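Local coordinates for protein agarase (Pseudoalteromonas fuliginea, PDB 6XJ9) that probably hydrolyses agarose, the red-algal galactan of marine environments, as a glycoside hydrolase of family 50, at residues Tyr300-Arg309 with Trp428-Asp438; Ala634-Tyr645 with Phe660-His670. All blocks are in the same frame, centred on the assembly; numbering follows the deposited sequence. Where two conformers were deposited one is given.

Contact 1 of 2, residues Tyr300-Arg309 with Trp428-Asp438; sequences YLATGIDIIR and WGFSSLGNWTD
Trp-428 touches Ile-305 CD1 with its indole edge, whereas Phe-430 brings up a ring face, over which Ile-305 CG1 lies. Ser-431 then knits three residues together. With OG between backbone N and carbonyl carbon (chi1 70°), its hydroxyl donates to a lone pair of Leu-301 O at 2.7 Å and accepts a nearly straight bond (168°) from Thr-303 N. Its own N is bound 3.1 Å from Thr-303 OG1, which Asn-755 also holds, and Tyr-300 OH comes down on Ser-431 O from above the carbonyl plane. Ser-432, equally short, donates from OG to Thr-303 O (2.7 Å), and this OG also bonds His-713, while a water bridges Ser-432 O to Ile-305 N. Gly-434 N binds Ile-305 O; any beta carbon here would strike that oxygen and Asp-306 OD1. Asn-435 N meets the anti side of Asp-306 OD1 at 3.0 Å. Trp-436 lies alongside Ile-307, CE3 to CD1 3.5 Å, and sets its CB against one face of the Arg-309 guanidinium, whose NH2 is held by Asn-312. Asp-438 N closes the series on Ile-308 O. Residues 302-305, beside parallel strand 709-714, and the irregular 430-434 chain after helix 413-428 fit the first two strand positions of a (beta/alpha)8 barrel.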
loop_
_atom_site.group_PDB
_atom_site.type_symbol
_atom_site.label_atom_id
_atom_site.label_comp_id
_atom_site.label_asym_id
_atom_site.label_seq_id
_atom_site.Cartn_x
_atom_site.Cartn_y
_atom_site.Cartn_z
ATOM N N TYR A 300 14.726 -5.827 -25.400
ATOM C CA TYR A 300 14.084 -6.717 -24.443
ATOM C C TYR A 300 14.883 -6.707 -23.148
ATOM O O TYR A 300 16.106 -6.785 -23.174
ATOM C CB TYR A 300 13.996 -8.132 -25.025
ATOM C CG TYR A 300 13.353 -9.195 -24.164
ATOM C CD1 TYR A 300 11.978 -9.390 -24.153
ATOM C CD2 TYR A 300 14.129 -10.029 -23.374
ATOM C CE1 TYR A 300 11.396 -10.368 -23.356
ATOM C CE2 TYR A 300 13.566 -11.014 -22.583
ATOM C CZ TYR A 300 12.193 -11.195 -22.574
ATOM O OH TYR A 300 11.651 -12.189 -21.801
ATOM N N LEU A 301 14.166 -6.562 -22.029
ATOM C CA LEU A 301 14.723 -6.741 -20.696
ATOM C C LEU A 301 13.943 -7.869 -20.028
ATOM O O LEU A 301 12.742 -8.000 -20.256
ATOM C CB LEU A 301 14.559 -5.437 -19.914
ATOM C CG LEU A 301 15.260 -4.200 -20.475
ATOM C CD1 LEU A 301 14.812 -2.965 -19.723
ATOM C CD2 LEU A 301 16.776 -4.326 -20.416
ATOM N N ALA A 302 14.620 -8.678 -19.203
ATOM C CA ALA A 302 13.987 -9.845 -18.603
ATOM C C ALA A 302 13.462 -9.513 -17.208
ATOM O O ALA A 302 14.243 -9.319 -16.276
ATOM C CB ALA A 302 14.956 -11.005 -18.540
ATOM N N THR A 303 12.133 -9.481 -17.082
ATOM C CA THR A 303 11.476 -9.383 -15.791
ATOM C C THR A 303 10.552 -10.587 -15.640
ATOM O O THR A 303 10.081 -11.155 -16.629
ATOM C CB THR A 303 10.726 -8.053 -15.617
ATOM O OG1 THR A 303 9.667 -8.015 -16.580
ATOM C CG2 THR A 303 11.624 -6.846 -15.784
ATOM N N GLY A 304 10.328 -10.999 -14.389
ATOM C CA GLY A 304 9.557 -12.206 -14.154
ATOM C C GLY A 304 9.897 -12.819 -12.802
ATOM O O GLY A 304 10.578 -12.196 -11.995
ATOM N N ILE A 305 9.441 -14.061 -12.610
ATOM C CA ILE A 305 9.337 -14.694 -11.313
ATOM C C ILE A 305 9.844 -16.125 -11.448
ATOM O O ILE A 305 9.547 -16.813 -12.431
ATOM C CB ILE A 305 7.859 -14.648 -10.856
ATOM C CG1 ILE A 305 7.384 -13.226 -10.547
ATOM C CG2 ILE A 305 7.621 -15.580 -9.689
ATOM C CD1 ILE A 305 5.871 -13.067 -10.448
ATOM N N ASP A 306 10.549 -16.594 -10.416
ATOM C CA ASP A 306 11.107 -17.934 -10.432
ATOM C C ASP A 306 10.130 -18.920 -9.800
ATOM O O ASP A 306 9.220 -18.525 -9.076
ATOM C CB ASP A 306 12.422 -18.002 -9.658
ATOM C CG ASP A 306 13.503 -17.038 -10.118
ATOM O OD1 ASP A 306 13.756 -16.963 -11.347
ATOM O OD2 ASP A 306 14.120 -16.392 -9.233
ATOM N N ILE A 307 10.365 -20.211 -10.061
ATOM C CA ILE A 307 9.625 -21.305 -9.439
ATOM C C ILE A 307 8.152 -21.229 -9.862
ATOM O O ILE A 307 7.244 -21.196 -9.023
ATOM C CB ILE A 307 9.830 -21.349 -7.902
ATOM C CG1 ILE A 307 11.300 -21.145 -7.520
ATOM C CG2 ILE A 307 9.285 -22.649 -7.317
ATOM C CD1 ILE A 307 12.146 -22.392 -7.645
ATOM N N ILE A 308 7.930 -21.212 -11.183
ATOM C CA ILE A 308 6.592 -21.366 -11.741
ATOM C C ILE A 308 6.315 -22.860 -11.868
ATOM O O ILE A 308 6.325 -23.409 -12.972
ATOM C CB ILE A 308 6.440 -20.668 -13.106
ATOM C CG1 ILE A 308 7.086 -19.280 -13.147
ATOM C CG2 ILE A 308 4.968 -20.629 -13.528
ATOM C CD1 ILE A 308 6.442 -18.271 -12.246
ATOM N N ARG A 309 6.124 -23.500 -10.712
ATOM C CA ARG A 309 5.920 -24.938 -10.584
ATOM C C ARG A 309 5.487 -25.203 -9.144
ATOM O O ARG A 309 5.494 -24.276 -8.333
ATOM C CB ARG A 309 7.197 -25.710 -10.944
ATOM C CG ARG A 309 8.300 -25.627 -9.894
ATOM C CD ARG A 309 9.621 -26.238 -10.350
ATOM N NE ARG A 309 10.563 -26.221 -9.238
ATOM C CZ ARG A 309 11.820 -26.662 -9.272
ATOM N NH1 ARG A 309 12.316 -27.164 -10.389
ATOM N NH2 ARG A 309 12.570 -26.610 -8.179
ATOM N N TRP A 428 0.544 -8.331 -15.598
ATOM C CA TRP A 428 1.440 -7.682 -14.658
ATOM C C TRP A 428 2.616 -7.048 -15.395
ATOM O O TRP A 428 3.394 -6.318 -14.783
ATOM C CB TRP A 428 1.912 -8.662 -13.576
ATOM C CG TRP A 428 0.789 -9.275 -12.796
ATOM C CD1 TRP A 428 -0.498 -8.821 -12.705
ATOM C CD2 TRP A 428 0.856 -10.451 -11.974
ATOM N NE1 TRP A 428 -1.243 -9.660 -11.924
ATOM C CE2 TRP A 428 -0.440 -10.663 -11.452
ATOM C CE3 TRP A 428 1.876 -11.352 -11.637
ATOM C CZ2 TRP A 428 -0.729 -11.717 -10.584
ATOM C CZ3 TRP A 428 1.587 -12.398 -10.791
ATOM C CH2 TRP A 428 0.302 -12.578 -10.276
ATOM N N GLY A 429 2.735 -7.344 -16.699
ATOM C CA GLY A 429 3.744 -6.721 -17.541
ATOM C C GLY A 429 5.085 -7.465 -17.560
ATOM O O GLY A 429 6.052 -6.993 -18.152
ATOM N N PHE A 430 5.160 -8.638 -16.928
ATOM C CA PHE A 430 6.437 -9.335 -16.873
ATOM C C PHE A 430 6.812 -9.852 -18.266
ATOM O O PHE A 430 5.989 -10.442 -18.974
ATOM C CB PHE A 430 6.412 -10.456 -15.827
ATOM C CG PHE A 430 6.522 -10.016 -14.388
ATOM C CD1 PHE A 430 7.638 -9.327 -13.931
ATOM C CD2 PHE A 430 5.516 -10.303 -13.477
ATOM C CE1 PHE A 430 7.750 -8.937 -12.606
ATOM C CE2 PHE A 430 5.624 -9.900 -12.154
ATOM C CZ PHE A 430 6.744 -9.223 -11.718
ATOM N N SER A 431 8.093 -9.683 -18.616
ATOM C CA SER A 431 8.597 -10.040 -19.933
ATOM C C SER A 431 8.841 -11.541 -20.084
ATOM O O SER A 431 9.033 -11.998 -21.214
ATOM C CB SER A 431 9.851 -9.290 -20.256
ATOM O OG SER A 431 10.915 -9.759 -19.441
ATOM N N SER A 432 8.890 -12.279 -18.960
ATOM C CA SER A 432 9.341 -13.666 -18.979
ATOM C C SER A 432 8.752 -14.455 -17.815
ATOM O O SER A 432 8.268 -13.875 -16.849
ATOM C CB SER A 432 10.862 -13.734 -18.956
ATOM O OG SER A 432 11.374 -13.300 -17.696
ATOM N N LEU A 433 8.795 -15.788 -17.939
ATOM C CA LEU A 433 8.738 -16.709 -16.808
ATOM C C LEU A 433 10.179 -16.971 -16.393
ATOM O O LEU A 433 11.026 -17.211 -17.248
ATOM C CB LEU A 433 8.106 -18.038 -17.254
ATOM C CG LEU A 433 6.677 -17.996 -17.804
ATOM C CD1 LEU A 433 6.295 -19.359 -18.386
ATOM C CD2 LEU A 433 5.685 -17.618 -16.702
ATOM N N GLY A 434 10.438 -16.993 -15.075
ATOM C CA GLY A 434 11.802 -17.076 -14.591
ATOM C C GLY A 434 12.327 -18.507 -14.535
ATOM O O GLY A 434 11.788 -19.412 -15.171
ATOM N N ASN A 435 13.418 -18.670 -13.784
ATOM C CA ASN A 435 14.112 -19.938 -13.662
ATOM C C ASN A 435 13.220 -20.936 -12.933
ATOM O O ASN A 435 12.415 -20.548 -12.083
ATOM C CB ASN A 435 15.483 -19.791 -12.990
ATOM C CG ASN A 435 16.377 -20.974 -13.294
ATOM O OD1 ASN A 435 16.200 -21.624 -14.318
ATOM N ND2 ASN A 435 17.297 -21.297 -12.393
ATOM N N TRP A 436 13.387 -22.212 -13.279
ATOM C CA TRP A 436 12.605 -23.306 -12.710
ATOM C C TRP A 436 11.116 -23.113 -13.017
ATOM O O TRP A 436 10.264 -23.288 -12.143
ATOM C CB TRP A 436 12.890 -23.494 -11.205
ATOM C CG TRP A 436 14.342 -23.725 -10.906
ATOM C CD1 TRP A 436 15.121 -24.750 -11.361
ATOM C CD2 TRP A 436 15.208 -22.877 -10.131
ATOM N NE1 TRP A 436 16.410 -24.603 -10.920
ATOM C CE2 TRP A 436 16.486 -23.474 -10.145
ATOM C CE3 TRP A 436 15.027 -21.677 -9.431
ATOM C CZ2 TRP A 436 17.576 -22.902 -9.492
ATOM C CZ3 TRP A 436 16.102 -21.117 -8.781
ATOM C CH2 TRP A 436 17.358 -21.723 -8.817
ATOM N N THR A 437 10.828 -22.755 -14.272
ATOM C CA THR A 437 9.495 -22.879 -14.844
ATOM C C THR A 437 9.249 -24.348 -15.169
ATOM O O THR A 437 10.124 -25.037 -15.714
ATOM C CB THR A 437 9.326 -21.979 -16.076
ATOM O OG1 THR A 437 9.518 -20.624 -15.664
ATOM C CG2 THR A 437 7.972 -22.106 -16.743
ATOM N N ASP A 438 8.055 -24.825 -14.803
ATOM C CA ASP A 438 7.692 -26.204 -15.082
ATOM C C ASP A 438 7.711 -26.417 -16.595
ATOM O O ASP A 438 7.137 -25.621 -17.338
ATOM C CB ASP A 438 6.324 -26.587 -14.510
ATOM C CG ASP A 438 6.066 -28.080 -14.651
ATOM O OD1 ASP A 438 6.558 -28.848 -13.803
ATOM O OD2 ASP A 438 5.444 -28.468 -15.648
HETATM O O HOH W 1 7.315 -14.696 -14.525
#

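Contact 2 of 2, residues Ala634-Tyr645 with Phe660-His670; sequences AKYVDVISFNAY and FDKPAIIGEFH
Tyr-645 has Phe-669 N and Glu-668 C over one face of its ring, and Phe-669 CA makes an off-centre CH-pi contact 4.2 Å from the ring centroid. At the ring's edge, in plane, sits Glu-668 OE1. His-670 meets the tyrosine rim to rim with the planes 69° apart, Tyr-645 CD2 lying at the imidazole edge. The Asn-643 amide stacks on the Glu-668 carboxylate, the planes 29° apart and CG 3.7 Å from Glu-668 CD. The edge of the Phe-642 ring faces Ala-664 CB, a methyl small enough to fit there.

Glu-668, extended beyond CG, takes the hydroxyl of Tyr-645 on the anti side of OE1 at 2.7 Å, while OE2 forms a salt bridge with Arg-619. A phenylalanine in place of Tyr-645 would probably keep the ring packing but leave OE1 without this donor and the carboxylate fixed mainly through OE2. Asn-643 ND2 is hydrogen-bonded to Glu-509 and Asn-508. Gly-667 is suited to its place because a beta carbon would run into Asn-643 OD1.

Strands 640-643 and 664-666 run parallel, joined through helix 651-654 as a beta-alpha-beta unit, as in a (beta/alpha)8 barrel. Their backbone bonds alternate, Phe-642 N reaching Ile-665 O at 2.9 Å and Gly-667 N reaching Phe-642 O at 2.7 Å. On the sheet face of Ser-641, Ile-665 CG2 touches both Ser-641 CB and Val-639 CG1.

Farther back, Lys-662 bends at chi2 (-84°), which carries NZ to Val-637 O at 2.9 Å, nearly along the C=O axis. Its CB meanwhile touches Ile-640 CD1, so one long side chain serves both an apolar neighbour and a carbonyl. Ala-634 CB rests against Phe-660 CG at 3.8 Å.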
loop_
_atom_site.group_PDB
_atom_site.type_symbol
_atom_site.label_atom_id
_atom_site.label_comp_id
_atom_site.label_asym_id
_atom_site.label_seq_id
_atom_site.Cartn_x
_atom_site.Cartn_y
_atom_site.Cartn_z
ATOM N N ALA A 634 33.105 -15.132 -18.076
ATOM C CA ALA A 634 32.881 -14.045 -19.019
ATOM C C ALA A 634 33.359 -14.408 -20.425
ATOM O O ALA A 634 32.870 -13.855 -21.398
ATOM C CB ALA A 634 33.538 -12.779 -18.520
ATOM N N LYS A 635 34.283 -15.368 -20.509
ATOM C CA LYS A 635 34.866 -15.817 -21.762
ATOM C C LYS A 635 33.941 -16.799 -22.479
ATOM O O LYS A 635 34.239 -17.204 -23.596
ATOM C CB LYS A 635 36.188 -16.537 -21.477
ATOM C CG LYS A 635 37.284 -15.685 -20.846
ATOM C CD LYS A 635 38.615 -16.410 -20.724
ATOM C CE LYS A 635 38.635 -17.442 -19.616
ATOM N NZ LYS A 635 39.231 -16.903 -18.370
ATOM N N TYR A 636 32.848 -17.224 -21.829
ATOM C CA TYR A 636 32.046 -18.295 -22.401
ATOM C C TYR A 636 30.558 -17.967 -22.463
ATOM O O TYR A 636 29.915 -18.314 -23.451
ATOM C CB TYR A 636 32.291 -19.626 -21.678
ATOM C CG TYR A 636 33.707 -20.138 -21.772
ATOM C CD1 TYR A 636 34.164 -20.790 -22.910
ATOM C CD2 TYR A 636 34.607 -19.942 -20.735
ATOM C CE1 TYR A 636 35.468 -21.251 -23.007
ATOM C CE2 TYR A 636 35.918 -20.401 -20.813
ATOM C CZ TYR A 636 36.345 -21.066 -21.948
ATOM O OH TYR A 636 37.632 -21.527 -22.024
ATOM N N VAL A 637 30.020 -17.324 -21.422
ATOM C CA VAL A 637 28.585 -17.103 -21.294
ATOM C C VAL A 637 28.140 -15.919 -22.146
ATOM O O VAL A 637 28.915 -15.011 -22.411
ATOM C CB VAL A 637 28.175 -16.907 -19.822
ATOM C CG1 VAL A 637 28.725 -18.035 -18.952
ATOM C CG2 VAL A 637 28.628 -15.555 -19.279
ATOM N N ASP A 638 26.857 -15.928 -22.525
ATOM C CA ASP A 638 26.240 -14.816 -23.231
ATOM C C ASP A 638 25.860 -13.744 -22.213
ATOM O O ASP A 638 25.943 -12.547 -22.494
ATOM C CB ASP A 638 25.020 -15.294 -24.025
ATOM C CG ASP A 638 25.410 -16.222 -25.158
ATOM O OD1 ASP A 638 25.954 -15.717 -26.158
ATOM O OD2 ASP A 638 25.196 -17.437 -25.023
ATOM N N VAL A 639 25.427 -14.198 -21.037
ATOM C CA VAL A 639 25.007 -13.310 -19.958
ATOM C C VAL A 639 25.548 -13.906 -18.666
ATOM O O VAL A 639 25.425 -15.114 -18.465
ATOM C CB VAL A 639 23.468 -13.164 -19.892
ATOM C CG1 VAL A 639 23.022 -12.174 -18.815
ATOM C CG2 VAL A 639 22.854 -12.784 -21.236
ATOM N N ILE A 640 26.142 -13.065 -17.809
ATOM C CA ILE A 640 26.617 -13.517 -16.510
ATOM C C ILE A 640 25.476 -13.375 -15.505
ATOM O O ILE A 640 24.963 -12.276 -15.301
ATOM C CB ILE A 640 27.872 -12.768 -16.011
ATOM C CG1 ILE A 640 28.907 -12.492 -17.104
ATOM C CG2 ILE A 640 28.505 -13.545 -14.871
ATOM C CD1 ILE A 640 30.033 -11.579 -16.640
ATOM N N SER A 641 25.108 -14.494 -14.863
ATOM C CA SER A 641 23.999 -14.516 -13.920
ATOM C C SER A 641 24.514 -14.541 -12.477
ATOM O O SER A 641 25.524 -15.181 -12.181
ATOM C CB SER A 641 23.085 -15.686 -14.207
ATOM O OG SER A 641 23.832 -16.894 -14.251
ATOM N N PHE A 642 23.825 -13.792 -11.602
ATOM C CA PHE A 642 24.108 -13.683 -10.177
ATOM C C PHE A 642 22.787 -13.695 -9.408
ATOM O O PHE A 642 21.792 -13.184 -9.906
ATOM C CB PHE A 642 24.769 -12.340 -9.851
ATOM C CG PHE A 642 26.058 -12.056 -10.582
ATOM C CD1 PHE A 642 26.041 -11.455 -11.834
ATOM C CD2 PHE A 642 27.288 -12.381 -10.014
ATOM C CE1 PHE A 642 27.228 -11.171 -12.495
ATOM C CE2 PHE A 642 28.476 -12.096 -10.674
ATOM C CZ PHE A 642 28.439 -11.504 -11.919
ATOM N N ASN A 643 22.794 -14.241 -8.179
ATOM C CA ASN A 643 21.675 -14.038 -7.267
ATOM C C ASN A 643 22.086 -12.974 -6.246
ATOM O O ASN A 643 23.226 -12.964 -5.797
ATOM C CB ASN A 643 21.229 -15.345 -6.602
ATOM C CG ASN A 643 20.779 -16.405 -7.585
ATOM O OD1 ASN A 643 20.320 -16.087 -8.680
ATOM N ND2 ASN A 643 20.905 -17.668 -7.205
ATOM N N ALA A 644 21.185 -12.040 -5.912
ATOM C CA ALA A 644 21.566 -10.977 -4.986
ATOM C C ALA A 644 20.374 -10.561 -4.128
ATOM O O ALA A 644 19.591 -9.696 -4.515
ATOM C CB ALA A 644 22.177 -9.804 -5.723
ATOM N N TYR A 645 20.246 -11.201 -2.958
ATOM C CA TYR A 645 19.231 -10.842 -1.982
ATOM C C TYR A 645 19.752 -9.679 -1.146
ATOM O O TYR A 645 20.212 -9.890 -0.030
ATOM C CB TYR A 645 18.898 -12.035 -1.075
ATOM C CG TYR A 645 18.193 -13.166 -1.778
ATOM C CD1 TYR A 645 18.903 -14.219 -2.330
ATOM C CD2 TYR A 645 16.807 -13.189 -1.881
ATOM C CE1 TYR A 645 18.251 -15.251 -2.990
ATOM C CE2 TYR A 645 16.143 -14.226 -2.522
ATOM C CZ TYR A 645 16.870 -15.262 -3.078
ATOM O OH TYR A 645 16.220 -16.302 -3.692
ATOM N N PHE A 660 34.609 -6.755 -17.856
ATOM C CA PHE A 660 34.296 -7.772 -18.855
ATOM C C PHE A 660 33.429 -7.242 -19.989
ATOM O O PHE A 660 33.362 -7.871 -21.036
ATOM C CB PHE A 660 33.545 -8.944 -18.221
ATOM C CG PHE A 660 34.184 -9.393 -16.939
ATOM C CD1 PHE A 660 35.475 -9.909 -16.940
ATOM C CD2 PHE A 660 33.529 -9.220 -15.732
ATOM C CE1 PHE A 660 36.087 -10.284 -15.754
ATOM C CE2 PHE A 660 34.140 -9.607 -14.547
ATOM C CZ PHE A 660 35.413 -10.141 -14.562
ATOM N N ASP A 661 32.719 -6.136 -19.744
ATOM C CA ASP A 661 31.743 -5.598 -20.679
ATOM C C ASP A 661 30.836 -6.717 -21.199
ATOM O O ASP A 661 30.597 -6.842 -22.400
ATOM C CB ASP A 661 32.427 -4.783 -21.785
ATOM C CG ASP A 661 31.490 -3.862 -22.549
ATOM O OD1 ASP A 661 30.449 -3.419 -21.976
ATOM O OD2 ASP A 661 31.790 -3.606 -23.723
ATOM N N LYS A 662 30.317 -7.526 -20.273
ATOM C CA LYS A 662 29.292 -8.506 -20.600
ATOM C C LYS A 662 27.971 -8.039 -19.990
ATOM O O LYS A 662 27.993 -7.373 -18.958
ATOM C CB LYS A 662 29.682 -9.862 -20.001
ATOM C CG LYS A 662 30.723 -10.641 -20.793
ATOM C CD LYS A 662 30.069 -11.427 -21.899
ATOM C CE LYS A 662 31.038 -11.856 -22.975
ATOM N NZ LYS A 662 30.488 -13.016 -23.708
ATOM N N PRO A 663 26.789 -8.411 -20.544
ATOM C CA PRO A 663 25.518 -8.172 -19.847
ATOM C C PRO A 663 25.393 -9.177 -18.695
ATOM O O PRO A 663 26.000 -10.256 -18.727
ATOM C CB PRO A 663 24.444 -8.421 -20.922
ATOM C CG PRO A 663 25.110 -9.388 -21.907
ATOM C CD PRO A 663 26.602 -9.111 -21.827
ATOM N N ALA A 664 24.612 -8.802 -17.678
ATOM C CA ALA A 664 24.427 -9.592 -16.467
ATOM C C ALA A 664 22.937 -9.742 -16.176
ATOM O O ALA A 664 22.127 -8.929 -16.605
ATOM C CB ALA A 664 25.144 -8.939 -15.300
ATOM N N ILE A 665 22.568 -10.802 -15.446
ATOM C CA ILE A 665 21.176 -10.941 -15.058
ATOM C C ILE A 665 21.122 -11.323 -13.581
ATOM O O ILE A 665 22.013 -12.024 -13.095
ATOM C CB ILE A 665 20.432 -11.930 -15.992
ATOM C CG1 ILE A 665 18.921 -11.932 -15.711
ATOM C CG2 ILE A 665 21.032 -13.335 -15.903
ATOM C CD1 ILE A 665 18.096 -12.755 -16.690
ATOM N N ILE A 666 20.109 -10.809 -12.865
ATOM C CA ILE A 666 19.856 -11.233 -11.493
ATOM C C ILE A 666 18.910 -12.434 -11.531
ATOM O O ILE A 666 17.800 -12.346 -12.070
ATOM C CB ILE A 666 19.315 -10.085 -10.604
ATOM C CG1 ILE A 666 20.365 -9.006 -10.331
ATOM C CG2 ILE A 666 18.773 -10.633 -9.295
ATOM C CD1 ILE A 666 21.503 -9.460 -9.424
ATOM N N GLY A 667 19.369 -13.553 -10.965
ATOM C CA GLY A 667 18.616 -14.802 -10.962
ATOM C C GLY A 667 17.501 -14.835 -9.922
ATOM O O GLY A 667 16.462 -15.451 -10.156
ATOM N N GLU A 668 17.756 -14.204 -8.768
ATOM C CA GLU A 668 16.856 -14.226 -7.625
ATOM C C GLU A 668 17.090 -12.982 -6.773
ATOM O O GLU A 668 18.219 -12.518 -6.649
ATOM C CB GLU A 668 17.074 -15.434 -6.704
ATOM C CG GLU A 668 17.147 -16.776 -7.400
ATOM C CD GLU A 668 17.632 -17.953 -6.567
ATOM O OE1 GLU A 668 17.669 -17.850 -5.328
ATOM O OE2 GLU A 668 17.974 -18.980 -7.164
ATOM N N PHE A 669 15.989 -12.467 -6.220
ATOM C CA PHE A 669 15.948 -11.443 -5.190
ATOM C C PHE A 669 14.538 -11.470 -4.605
ATOM O O PHE A 669 13.618 -11.968 -5.252
ATOM C CB PHE A 669 16.269 -10.057 -5.767
ATOM C CG PHE A 669 15.137 -9.379 -6.496
ATOM C CD1 PHE A 669 14.837 -9.712 -7.811
ATOM C CD2 PHE A 669 14.359 -8.416 -5.871
ATOM C CE1 PHE A 669 13.803 -9.090 -8.493
ATOM C CE2 PHE A 669 13.309 -7.807 -6.547
ATOM C CZ PHE A 669 13.033 -8.132 -7.862
ATOM N N HIS A 670 14.380 -10.978 -3.371
ATOM C CA HIS A 670 13.058 -10.927 -2.774
ATOM C C HIS A 670 13.050 -9.965 -1.597
ATOM O O HIS A 670 14.085 -9.640 -1.028
ATOM C CB HIS A 670 12.547 -12.315 -2.340
ATOM C CG HIS A 670 12.702 -12.580 -0.882
ATOM N ND1 HIS A 670 11.657 -12.380 0.028
ATOM C CD2 HIS A 670 13.756 -13.038 -0.171
ATOM C CE1 HIS A 670 12.075 -12.695 1.239
ATOM N NE2 HIS A 670 13.367 -13.119 1.139
#

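How the contacts relate
The centres of contact 1 and contact 2 lie about 15 Å apart, and both reach one sheet, in which strand 709-714 runs between strands 299-305 and 664-666. They nevertheless touch: Asp-306 OD2 approaches Gly-667 O to 2.7 Å, Ala-302 CB comes within 4.0 Å of Ile-665 CD1, and Trp-436 CH2 within 3.3 Å of Glu-668 OE2. Contact 1 thus supplies an aromatic neighbour to the carboxylate that contact 2 holds from the Tyr-645 side, and Arg-619 touches both Trp-436 and Glu-668. Glu-668, after strand 664-666, and Glu-509, after strand 501-506 and bonded to Asn-643, sit where clan GH-A barrels carry nucleophile and acid/base, respectively, so this shared region is probably close to the substrate cleft.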